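Local coordinates for nitrogenase iron-molybdenum cofactor biosynthesis protein NifB (Methanothermobacter thermautotrophicus, PDB 7JMA) that probably carries out radical SAM-dependent carbide insertion as two [4Fe-4S] clusters are coupled into the [8Fe-9S-C] precursor of the nitrogenase cofactor, at residues Ala218-Ile223 and Ile254-Arg258. Sequence-based numbering, arbitrary orientation.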
ATOM      1  N   ALA A 218      -4.995  11.063  -4.232  1.00 29.76           N
ATOM      2  CA  ALA A 218      -5.643   9.799  -3.889  1.00 30.07           C
ATOM      3  C   ALA A 218      -7.131   9.851  -4.216  1.00 33.62           C
ATOM      4  O   ALA A 218      -7.766  10.911  -4.156  1.00 31.49           O
ATOM      5  CB  ALA A 218      -5.452   9.458  -2.402  1.00 27.74           C
ATOM      6  N   SER A 219      -7.695   8.681  -4.540  1.00 28.11           N
ATOM      7  CA  SER A 219      -9.102   8.542  -4.901  1.00 33.99           C
ATOM      8  C   SER A 219      -9.983   7.986  -3.800  1.00 34.34           C
ATOM      9  O   SER A 219     -11.190   8.249  -3.806  1.00 33.09           O
ATOM     10  CB  SER A 219      -9.268   7.648  -6.135  1.00 36.53           C
ATOM     11  OG  SER A 219      -8.736   8.271  -7.300  1.00 32.04           O
ATOM     12  N   LEU A 220      -9.411   7.232  -2.865  1.00 30.45           N
ATOM     13  CA  LEU A 220     -10.205   6.472  -1.918  1.00 33.65           C
ATOM     14  C   LEU A 220      -9.328   6.207  -0.709  1.00 29.79           C
ATOM     15  O   LEU A 220      -8.115   6.079  -0.840  1.00 32.67           O
ATOM     16  CB  LEU A 220     -10.684   5.163  -2.558  1.00 37.12           C
ATOM     17  CG  LEU A 220     -11.474   4.165  -1.729  1.00 50.27           C
ATOM     18  CD1 LEU A 220     -12.846   4.734  -1.434  1.00 58.27           C
ATOM     19  CD2 LEU A 220     -11.586   2.859  -2.496  1.00 54.59           C
ATOM     20  N   MET A 221      -9.948   6.171   0.458  1.00 29.79           N
ATOM     21  CA  MET A 221      -9.258   5.775   1.675  1.00 34.84           C
ATOM     22  C   MET A 221      -9.942   4.562   2.271  1.00 37.04           C
ATOM     23  O   MET A 221     -11.170   4.464   2.269  1.00 34.89           O
ATOM     24  CB  MET A 221      -9.230   6.902   2.687  1.00 43.14           C
ATOM     25  CG  MET A 221      -8.059   6.796   3.613  1.00 63.44           C
ATOM     26  SD  MET A 221      -7.573   8.409   4.209  1.00 66.30           S
ATOM     27  CE  MET A 221      -7.506   8.028   5.950  1.00 52.73           C
ATOM     28  N   ASN A 222      -9.142   3.649   2.801  1.00 33.99           N
ATOM     29  CA  ASN A 222      -9.644   2.459   3.473  1.00 35.80           C
ATOM     30  C   ASN A 222      -9.082   2.499   4.884  1.00 34.31           C
ATOM     31  O   ASN A 222      -7.865   2.387   5.066  1.00 38.69           O
ATOM     32  CB  ASN A 222      -9.215   1.192   2.731  1.00 34.69           C
ATOM     33  CG  ASN A 222      -9.846  -0.066   3.298  1.00 42.31           C
ATOM     34  OD1 ASN A 222     -10.812  -0.011   4.061  1.00 41.49           O
ATOM     35  ND2 ASN A 222      -9.297  -1.213   2.924  1.00 49.26           N
ATOM     36  N   ILE A 223      -9.958   2.691   5.869  1.00 32.27           N
ATOM     37  CA  ILE A 223      -9.563   2.672   7.273  1.00 40.55           C
ATOM     38  C   ILE A 223      -9.584   1.227   7.750  1.00 48.08           C
ATOM     39  O   ILE A 223     -10.625   0.562   7.693  1.00 48.73           O
ATOM     40  CB  ILE A 223     -10.488   3.543   8.137  1.00 48.15           C
ATOM     41  CG1 ILE A 223     -10.858   4.836   7.415  1.00 50.41           C
ATOM     42  CG2 ILE A 223      -9.825   3.850   9.476  1.00 49.70           C
ATOM     43  CD1 ILE A 223      -9.699   5.779   7.254  1.00 51.94           C
ATOM     44  N   ILE A 254     -12.825  12.584   1.672  1.00 45.61           N
ATOM     45  CA  ILE A 254     -12.442  11.708   0.567  1.00 40.93           C
ATOM     46  C   ILE A 254     -13.336  10.474   0.637  1.00 44.03           C
ATOM     47  O   ILE A 254     -13.740  10.079   1.741  1.00 48.47           O
ATOM     48  CB  ILE A 254     -10.945  11.359   0.661  1.00 42.61           C
ATOM     49  CG1 ILE A 254     -10.458  10.502  -0.514  1.00 38.77           C
ATOM     50  CG2 ILE A 254     -10.666  10.640   1.964  1.00 43.71           C
ATOM     51  CD1 ILE A 254      -8.951  10.419  -0.595  1.00 41.03           C
ATOM     52  N   PRO A 255     -13.703   9.854  -0.489  1.00 42.93           N
ATOM     53  CA  PRO A 255     -14.486   8.613  -0.426  1.00 41.39           C
ATOM     54  C   PRO A 255     -13.795   7.554   0.424  1.00 43.90           C
ATOM     55  O   PRO A 255     -12.567   7.455   0.455  1.00 38.57           O
ATOM     56  CB  PRO A 255     -14.579   8.181  -1.890  1.00 43.47           C
ATOM     57  CG  PRO A 255     -14.528   9.469  -2.647  1.00 45.06           C
ATOM     58  CD  PRO A 255     -13.554  10.335  -1.877  1.00 41.83           C
ATOM     59  N   VAL A 256     -14.606   6.754   1.113  1.00 44.90           N
ATOM     60  CA  VAL A 256     -14.119   5.730   2.029  1.00 44.77           C
ATOM     61  C   VAL A 256     -14.613   4.378   1.542  1.00 46.22           C
ATOM     62  O   VAL A 256     -15.771   4.240   1.134  1.00 46.91           O
ATOM     63  CB  VAL A 256     -14.583   5.989   3.478  1.00 55.35           C
ATOM     64  CG1 VAL A 256     -14.156   4.841   4.396  1.00 55.01           C
ATOM     65  CG2 VAL A 256     -14.021   7.307   3.975  1.00 52.96           C
ATOM     66  N   PHE A 257     -13.737   3.382   1.583  1.00 44.82           N
ATOM     67  CA  PHE A 257     -14.134   2.033   1.208  1.00 51.25           C
ATOM     68  C   PHE A 257     -15.090   1.445   2.243  1.00 69.74           C
ATOM     69  O   PHE A 257     -14.812   1.464   3.447  1.00 53.12           O
ATOM     70  CB  PHE A 257     -12.908   1.135   1.060  1.00 55.84           C
ATOM     71  CG  PHE A 257     -13.244  -0.295   0.747  1.00 63.62           C
ATOM     72  CD1 PHE A 257     -13.531  -0.680  -0.553  1.00 67.04           C
ATOM     73  CD2 PHE A 257     -13.276  -1.254   1.748  1.00 64.74           C
ATOM     74  CE1 PHE A 257     -13.846  -1.997  -0.848  1.00 72.69           C
ATOM     75  CE2 PHE A 257     -13.592  -2.571   1.460  1.00 70.19           C
ATOM     76  CZ  PHE A 257     -13.876  -2.942   0.160  1.00 72.19           C
ATOM     77  N   ARG A 258     -16.214   0.919   1.762  1.00 54.46           N
ATOM     78  CA  ARG A 258     -17.192   0.222   2.600  1.00 61.70           C
ATOM     79  C   ARG A 258     -17.746  -0.997   1.864  1.00 62.48           C
ATOM     80  O   ARG A 258     -17.237  -2.109   2.006  1.00 70.80           O
ATOM     81  CB  ARG A 258     -18.341   1.153   2.995  1.00 59.01           C
ATOM     82  CG  ARG A 258     -17.939   2.328   3.858  1.00 64.81           C
ATOM     83  CD  ARG A 258     -19.028   3.381   3.835  1.00 67.99           C
ATOM     84  NE  ARG A 258     -18.732   4.542   4.668  1.00 73.58           N
ATOM     85  CZ  ARG A 258     -18.771   4.543   5.997  1.00 75.80           C
ATOM     86  NH1 ARG A 258     -18.497   5.655   6.666  1.00 75.25           N
ATOM     87  NH2 ARG A 258     -19.080   3.434   6.658  1.00 76.00           N
TER
HETATM   88  O   HOH W   1     -12.762   1.615   5.140  1.00 45.11           O
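L220 and F257 meet where the last strand of a radical SAM partial barrel, 220-225, receives the loop after helix 240-251 on the edge turned from strand 190-197. The example illustrates how a parallel sheet can be extended without a further full strand: 254-258 runs in the same general sense as the strand but well askew from it, and makes a single parallel bridge, M221 with V256. M221 N donates to P255 O (2.9 Å, N-H...O angle 162°), and F257 N returns a bond to M221 O at 2.9 Å; the CA of V256 adds a C-H...O contact to that same carbonyl.

Side chains pack on both sides of this bridge. On one, L220 has CG opposite the backbone N (chi1 177°), carrying the branched end to the loop, where CD1 lies 3.3 Å from P255 O, while CD2 reaches F257 CB at 4.2 Å. N222 and F257 run alongside each other and point the same way, with amide and ring planes 62° apart; N222 OD1 approaches ring atom CD2 of F257 obliquely, at 3.6 Å. On the other side I254 CG2 meets M221 CB at 4.1 Å, and CD1 of I254 lies against A218 CB. There A210 of helix 206-216 touches both M221 and I254, and V250 of helix 240-251 touches V256.

Beyond the bridge a water continues the link: it accepts from I223 N and lies within hydrogen-bonding distance of N222 OD1 and, at 2.7 Å, of F257 O.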